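Local coordinates for protein aeromonas extracellular serine protease (Aeromonas sobria, PDB 3WQB) that cleaves peptide bonds after paired basic residues, one of them lysine, as a secreted calcium-binding serine protease of the furin subfamily that attacks host plasma proteins, at residues Leu57-Trp60 with Trp61-Thr65; Ala5-Thr8 with Gly9-Gly13. The protein carries 1 engineered substitution. All coordinates share one frame; numbering follows the deposited sequence.

Interaction 1. Residues Leu57-Trp60 with Trp61-Thr65; sequences LNLW and WAHRT
L59, at the N-cap, and W60, the first residue of helix 60-64, give their carbonyls to H63 and R64, while the W60 ring meets W61 and R64. L59 O accepts the backbone N of H63 at 3.1 Å in a nearly straight bond, closing the first helical turn. With chi1 at 52°, CG of L59 lies between the backbone N and the carbonyl carbon, and from there CD1 reaches the imidazole of H63. L59 CD1 sits 3.8 Å from the H63 ring centroid, almost exactly on the ring normal, a CH-pi contact over the middle of the face. The ring is anchored through NE2, which is hydrogen-bonded to the carbonyl of I135.

W60 continues the turn: W60 O takes the backbone N of R64 at 2.8 Å, the donor tilted out of the carbonyl plane. The W60 indole is held by NE1 on the carbonyl of G17, while CB of W61 lies over the six-membered ring of W60, 4.0 Å from its centroid. With CG opposite the backbone N (chi1 -177°), the W61 indole stands nearly upright to the W60 ring and points an edge at its face, an offset edge-to-face pair with planes at 81°. R64 comes to the W60 ring from the rim instead, R64 CD lying 3.9 Å from W60 CE3 near the ring plane; beyond CD the guanidinium leaves for a salt bridge with E22 and a hydrogen bond to the carbonyl of A5.

N420 of helix 419-426 accepts the backbone N of W61 through OD1. The arrangement is the first turn of a short alpha-helix, with i to i+4 bonds from the N-cap residue and its neighbour, in the subtilisin-like S8 domain.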
ATOM      1  N   LEU A  57      -1.562  10.225  16.704  1.00 10.44           N
ATOM      2  CA  LEU A  57      -0.418  10.666  15.906  1.00 10.71           C
ATOM      3  C   LEU A  57       0.557  11.572  16.658  1.00 10.39           C
ATOM      4  O   LEU A  57       1.546  12.046  16.080  1.00 10.52           O
ATOM      5  CB  LEU A  57      -0.891  11.338  14.621  1.00 11.09           C
ATOM      6  CG  LEU A  57      -1.731  10.437  13.719  1.00 10.60           C
ATOM      7  CD1 LEU A  57      -2.412  11.268  12.642  1.00 11.78           C
ATOM      8  CD2 LEU A  57      -0.894   9.315  13.095  1.00 11.58           C
ATOM      9  N   ASN A  58       0.271  11.820  17.942  1.00 10.76           N
ATOM     10  CA  ASN A  58       1.047  12.729  18.802  1.00 10.73           C
ATOM     11  C   ASN A  58       1.452  13.991  18.065  1.00 10.75           C
ATOM     12  O   ASN A  58       2.638  14.285  17.888  1.00 11.30           O
ATOM     13  CB  ASN A  58       2.253  12.050  19.478  1.00 11.15           C
ATOM     14  CG  ASN A  58       2.703  12.799  20.730  1.00 11.31           C
ATOM     15  OD1 ASN A  58       1.879  13.279  21.509  1.00 11.93           O
ATOM     16  ND2 ASN A  58       4.005  12.915  20.914  1.00 11.91           N
ATOM     17  N   LEU A  59       0.440  14.731  17.616  1.00 10.26           N
ATOM     18  CA  LEU A  59       0.650  15.914  16.783  1.00 10.24           C
ATOM     19  C   LEU A  59       0.220  17.197  17.488  1.00 10.17           C
ATOM     20  O   LEU A  59       0.250  18.274  16.886  1.00 10.79           O
ATOM     21  CB  LEU A  59      -0.086  15.780  15.444  1.00 10.46           C
ATOM     22  CG  LEU A  59      -1.578  15.432  15.460  1.00 10.30           C
ATOM     23  CD1 LEU A  59      -2.433  16.504  16.114  1.00 11.76           C
ATOM     24  CD2 LEU A  59      -2.042  15.175  14.035  1.00 10.39           C
ATOM     25  N   TRP A  60      -0.144  17.095  18.765  1.00 10.47           N
ATOM     26  CA  TRP A  60      -0.681  18.257  19.480  1.00 10.86           C
ATOM     27  C   TRP A  60       0.275  19.464  19.516  1.00 10.85           C
ATOM     28  O   TRP A  60      -0.170  20.606  19.468  1.00 11.35           O
ATOM     29  CB  TRP A  60      -1.135  17.858  20.882  1.00 10.86           C
ATOM     30  CG  TRP A  60      -0.044  17.368  21.783  1.00 11.35           C
ATOM     31  CD1 TRP A  60       0.313  16.071  22.013  1.00 11.04           C
ATOM     32  CD2 TRP A  60       0.823  18.177  22.591  1.00 11.78           C
ATOM     33  NE1 TRP A  60       1.355  16.019  22.912  1.00 11.50           N
ATOM     34  CE2 TRP A  60       1.688  17.297  23.280  1.00 11.87           C
ATOM     35  CE3 TRP A  60       0.961  19.560  22.790  1.00 12.12           C
ATOM     36  CZ2 TRP A  60       2.668  17.754  24.165  1.00 12.71           C
ATOM     37  CZ3 TRP A  60       1.946  20.014  23.667  1.00 13.12           C
ATOM     38  CH2 TRP A  60       2.786  19.114  24.337  1.00 13.25           C
ATOM     39  N   TRP A  61       1.578  19.211  19.599  1.00 10.94           N
ATOM     40  CA  TRP A  61       2.555  20.285  19.673  1.00 11.49           C
ATOM     41  C   TRP A  61       2.715  20.956  18.321  1.00 11.71           C
ATOM     42  O   TRP A  61       2.885  22.168  18.255  1.00 12.34           O
ATOM     43  CB  TRP A  61       3.877  19.769  20.238  1.00 12.12           C
ATOM     44  CG  TRP A  61       4.953  20.801  20.434  1.00 12.80           C
ATOM     45  CD1 TRP A  61       5.240  21.490  21.583  1.00 13.60           C
ATOM     46  CD2 TRP A  61       5.917  21.223  19.461  1.00 13.82           C
ATOM     47  NE1 TRP A  61       6.319  22.322  21.375  1.00 14.42           N
ATOM     48  CE2 TRP A  61       6.757  22.174  20.086  1.00 15.13           C
ATOM     49  CE3 TRP A  61       6.150  20.893  18.116  1.00 13.78           C
ATOM     50  CZ2 TRP A  61       7.806  22.808  19.408  1.00 15.60           C
ATOM     51  CZ3 TRP A  61       7.199  21.516  17.445  1.00 14.21           C
ATOM     52  CH2 TRP A  61       8.018  22.458  18.095  1.00 15.33           C
ATOM     53  N   ALA A  62       2.637  20.186  17.234  1.00 11.65           N
ATOM     54  CA  ALA A  62       2.548  20.798  15.910  1.00 11.99           C
ATOM     55  C   ALA A  62       1.357  21.762  15.840  1.00 11.86           C
ATOM     56  O   ALA A  62       1.503  22.921  15.452  1.00 12.47           O
ATOM     57  CB  ALA A  62       2.461  19.746  14.825  1.00 12.15           C
ATOM     58  N   HIS A  63       0.188  21.292  16.254  1.00 12.12           N
ATOM     59  CA  HIS A  63      -0.998  22.127  16.211  1.00 12.48           C
ATOM     60  C   HIS A  63      -0.888  23.356  17.113  1.00 12.90           C
ATOM     61  O   HIS A  63      -1.286  24.440  16.704  1.00 13.62           O
ATOM     62  CB  HIS A  63      -2.248  21.304  16.522  1.00 12.10           C
ATOM     63  CG  HIS A  63      -2.732  20.499  15.355  1.00 12.62           C
ATOM     64  ND1 HIS A  63      -4.061  20.184  15.173  1.00 13.49           N
ATOM     65  CD2 HIS A  63      -2.069  19.964  14.301  1.00 12.32           C
ATOM     66  CE1 HIS A  63      -4.195  19.479  14.064  1.00 13.05           C
ATOM     67  NE2 HIS A  63      -3.002  19.328  13.517  1.00 12.21           N
ATOM     68  N   ARG A  64      -0.326  23.196  18.314  1.00 13.06           N
ATOM     69  CA  ARG A  64      -0.188  24.317  19.238  1.00 13.46           C
ATOM     70  C   ARG A  64       0.895  25.304  18.814  1.00 13.90           C
ATOM     71  O   ARG A  64       0.927  26.412  19.326  1.00 14.67           O
ATOM     72  CB  ARG A  64       0.082  23.833  20.669  1.00 13.27           C
ATOM     73  CG  ARG A  64      -1.097  23.136  21.328  1.00 13.41           C
ATOM     74  CD  ARG A  64      -0.883  22.950  22.818  1.00 13.24           C
ATOM     75  NE  ARG A  64      -1.043  24.214  23.535  1.00 13.70           N
ATOM     76  CZ  ARG A  64      -0.790  24.399  24.829  1.00 14.61           C
ATOM     77  NH1 ARG A  64      -0.362  23.401  25.588  1.00 15.85           N
ATOM     78  NH2 ARG A  64      -0.972  25.601  25.364  1.00 16.19           N
ATOM     79  N   THR A  65       1.783  24.916  17.903  1.00 13.41           N
ATOM     80  CA  THR A  65       2.813  25.848  17.414  1.00 13.37           C
ATOM     81  C   THR A  65       2.578  26.312  15.974  1.00 13.71           C
ATOM     82  O   THR A  65       3.453  26.930  15.367  1.00 14.53           O
ATOM     83  CB  THR A  65       4.250  25.271  17.538  1.00 12.76           C
ATOM     84  OG1 THR A  65       4.365  24.088  16.737  1.00 12.67           O
ATOM     85  CG2 THR A  65       4.621  24.955  18.999  1.00 14.53           C
TER

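Interaction 2. Residues Ala5-Thr8 with Gly9-Gly13; sequences APLT and GKESG
E11 folds back over the turn at T8-G9 and receives two backbone N-H groups with its carboxylate. From CB the chain runs to CG, which passes 4.0 Å from T8 OG1, and a bend at chi2 (87°) then turns CD back over the preceding residues. At the tip the two oxygens divide the work. OE2 accepts the backbone N of T8 at 2.8 Å, on its syn side and a little out of the carboxylate plane; the same oxygen lies 3.5 Å from CD2 of L7, whose side chain crosses that of E11 at about a right angle. OE1 takes the backbone N of G9 at 3.0 Å, also syn, so the two bonds fix the rotation of the carboxylate. Beside it, OG1 of T8 accepts the backbone N of K10 at 3.0 Å, the bond of an ST turn. G9 itself has a positive phi (86°), which suits glycine.

This polar turn lies at the surface, in the N-terminal segment ahead of helix 60-64. There L7 rests its side chain against W60, W61 and R64, and its backbone is hydrogen-bonded to that of R64.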
ATOM      1  N   ALA A   5      -4.305  27.238  24.204  1.00 17.96           N
ATOM      2  CA  ALA A   5      -3.605  28.402  23.672  1.00 17.70           C
ATOM      3  C   ALA A   5      -2.398  27.999  22.834  1.00 17.45           C
ATOM      4  O   ALA A   5      -1.857  26.913  23.022  1.00 17.13           O
ATOM      5  CB  ALA A   5      -3.166  29.298  24.823  1.00 18.28           C
ATOM      6  N   PRO A   6      -1.955  28.878  21.915  1.00 17.39           N
ATOM      7  CA  PRO A   6      -0.720  28.580  21.194  1.00 17.58           C
ATOM      8  C   PRO A   6       0.478  28.496  22.134  1.00 17.69           C
ATOM      9  O   PRO A   6       0.506  29.163  23.179  1.00 18.37           O
ATOM     10  CB  PRO A   6      -0.546  29.787  20.269  1.00 17.59           C
ATOM     11  CG  PRO A   6      -1.911  30.357  20.131  1.00 18.32           C
ATOM     12  CD  PRO A   6      -2.579  30.127  21.438  1.00 18.01           C
ATOM     13  N   LEU A   7       1.448  27.672  21.761  1.00 17.06           N
ATOM     14  CA  LEU A   7       2.732  27.639  22.441  1.00 17.73           C
ATOM     15  C   LEU A   7       3.739  28.396  21.601  1.00 18.47           C
ATOM     16  O   LEU A   7       3.598  28.483  20.373  1.00 19.03           O
ATOM     17  CB  LEU A   7       3.205  26.200  22.636  1.00 17.23           C
ATOM     18  CG  LEU A   7       2.410  25.322  23.600  1.00 16.42           C
ATOM     19  CD1 LEU A   7       2.915  23.887  23.503  1.00 16.71           C
ATOM     20  CD2 LEU A   7       2.480  25.830  25.042  1.00 17.80           C
ATOM     21  N   THR A   8       4.770  28.925  22.256  1.00 19.11           N
ATOM     22  CA  THR A   8       5.838  29.618  21.534  1.00 19.55           C
ATOM     23  C   THR A   8       6.695  28.642  20.734  1.00 19.50           C
ATOM     24  O   THR A   8       7.305  29.020  19.733  1.00 20.49           O
ATOM     25  CB  THR A   8       6.754  30.415  22.478  1.00 19.79           C
ATOM     26  OG1 THR A   8       7.520  29.508  23.277  1.00 19.67           O
ATOM     27  CG2 THR A   8       5.943  31.337  23.373  1.00 20.65           C
ATOM     28  N   GLY A   9       6.737  27.387  21.186  1.00 19.05           N
ATOM     29  CA  GLY A   9       7.606  26.375  20.592  1.00 18.92           C
ATOM     30  C   GLY A   9       9.004  26.382  21.181  1.00 18.71           C
ATOM     31  O   GLY A   9       9.850  25.569  20.801  1.00 18.42           O
ATOM     32  N   LYS A  10       9.235  27.291  22.125  1.00 18.76           N
ATOM     33  CA  LYS A  10      10.564  27.489  22.717  1.00 19.15           C
ATOM     34  C   LYS A  10      10.557  27.287  24.224  1.00 19.32           C
ATOM     35  O   LYS A  10      11.583  27.465  24.884  1.00 19.90           O
ATOM     36  CB  LYS A  10      11.096  28.895  22.404  1.00 19.14           C
ATOM     37  CG  LYS A  10      11.059  29.302  20.933  1.00 20.09           C
ATOM     38  CD  LYS A  10      11.867  28.364  20.046  1.00 22.37           C
ATOM     39  CE  LYS A  10      11.646  28.685  18.576  1.00 23.67           C
ATOM     40  NZ  LYS A  10      12.346  27.707  17.701  1.00 25.45           N
ATOM     41  N   GLU A  11       9.401  26.924  24.769  1.00 19.40           N
ATOM     42  CA  GLU A  11       9.250  26.688  26.200  1.00 19.85           C
ATOM     43  C   GLU A  11      10.301  25.716  26.719  1.00 20.65           C
ATOM     44  O   GLU A  11      10.439  24.589  26.217  1.00 20.80           O
ATOM     45  CB  GLU A  11       7.861  26.136  26.517  1.00 19.47           C
ATOM     46  CG  GLU A  11       6.723  27.141  26.416  1.00 19.92           C
ATOM     47  CD  GLU A  11       6.132  27.276  25.014  1.00 18.84           C
ATOM     48  OE1 GLU A  11       6.614  26.621  24.056  1.00 16.98           O
ATOM     49  OE2 GLU A  11       5.175  28.064  24.873  1.00 19.51           O
ATOM     50  N   SER A  12      11.031  26.159  27.733  1.00 21.39           N
ATOM     51  CA  SER A  12      12.060  25.348  28.349  1.00 22.32           C
ATOM     52  C   SER A  12      11.409  24.216  29.135  1.00 22.14           C
ATOM     53  O   SER A  12      10.468  24.444  29.895  1.00 23.07           O
ATOM     54  CB  SER A  12      12.904  26.217  29.280  1.00 22.60           C
ATOM     55  OG  SER A  12      14.159  25.622  29.518  1.00 24.91           O
ATOM     56  N   GLY A  13      11.896  22.996  28.926  1.00 22.08           N
ATOM     57  CA  GLY A  13      11.401  21.829  29.657  1.00 21.43           C
ATOM     58  C   GLY A  13      10.060  21.279  29.197  1.00 20.82           C
ATOM     59  O   GLY A  13       9.457  20.461  29.888  1.00 21.33           O
TER

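Both contacts are local, and each is a continuous run, one following the other in the chain some forty residues apart, yet they differ in setting. Interaction 1 is mostly buried and joins helix formation to aromatic packing and CH-pi contacts, with its polar tips answered by neighbouring loops. Interaction 2 lies at the surface, without regular secondary structure, and is built from a carboxylate and a hydroxyl that take backbone N-H groups. R64 ties the two together, through both its backbone and its guanidinium. In addition, T65 CG2 packs on G9 CA, and W61 CZ2 lies against G9 O, bringing the N-terminal segment against the helix.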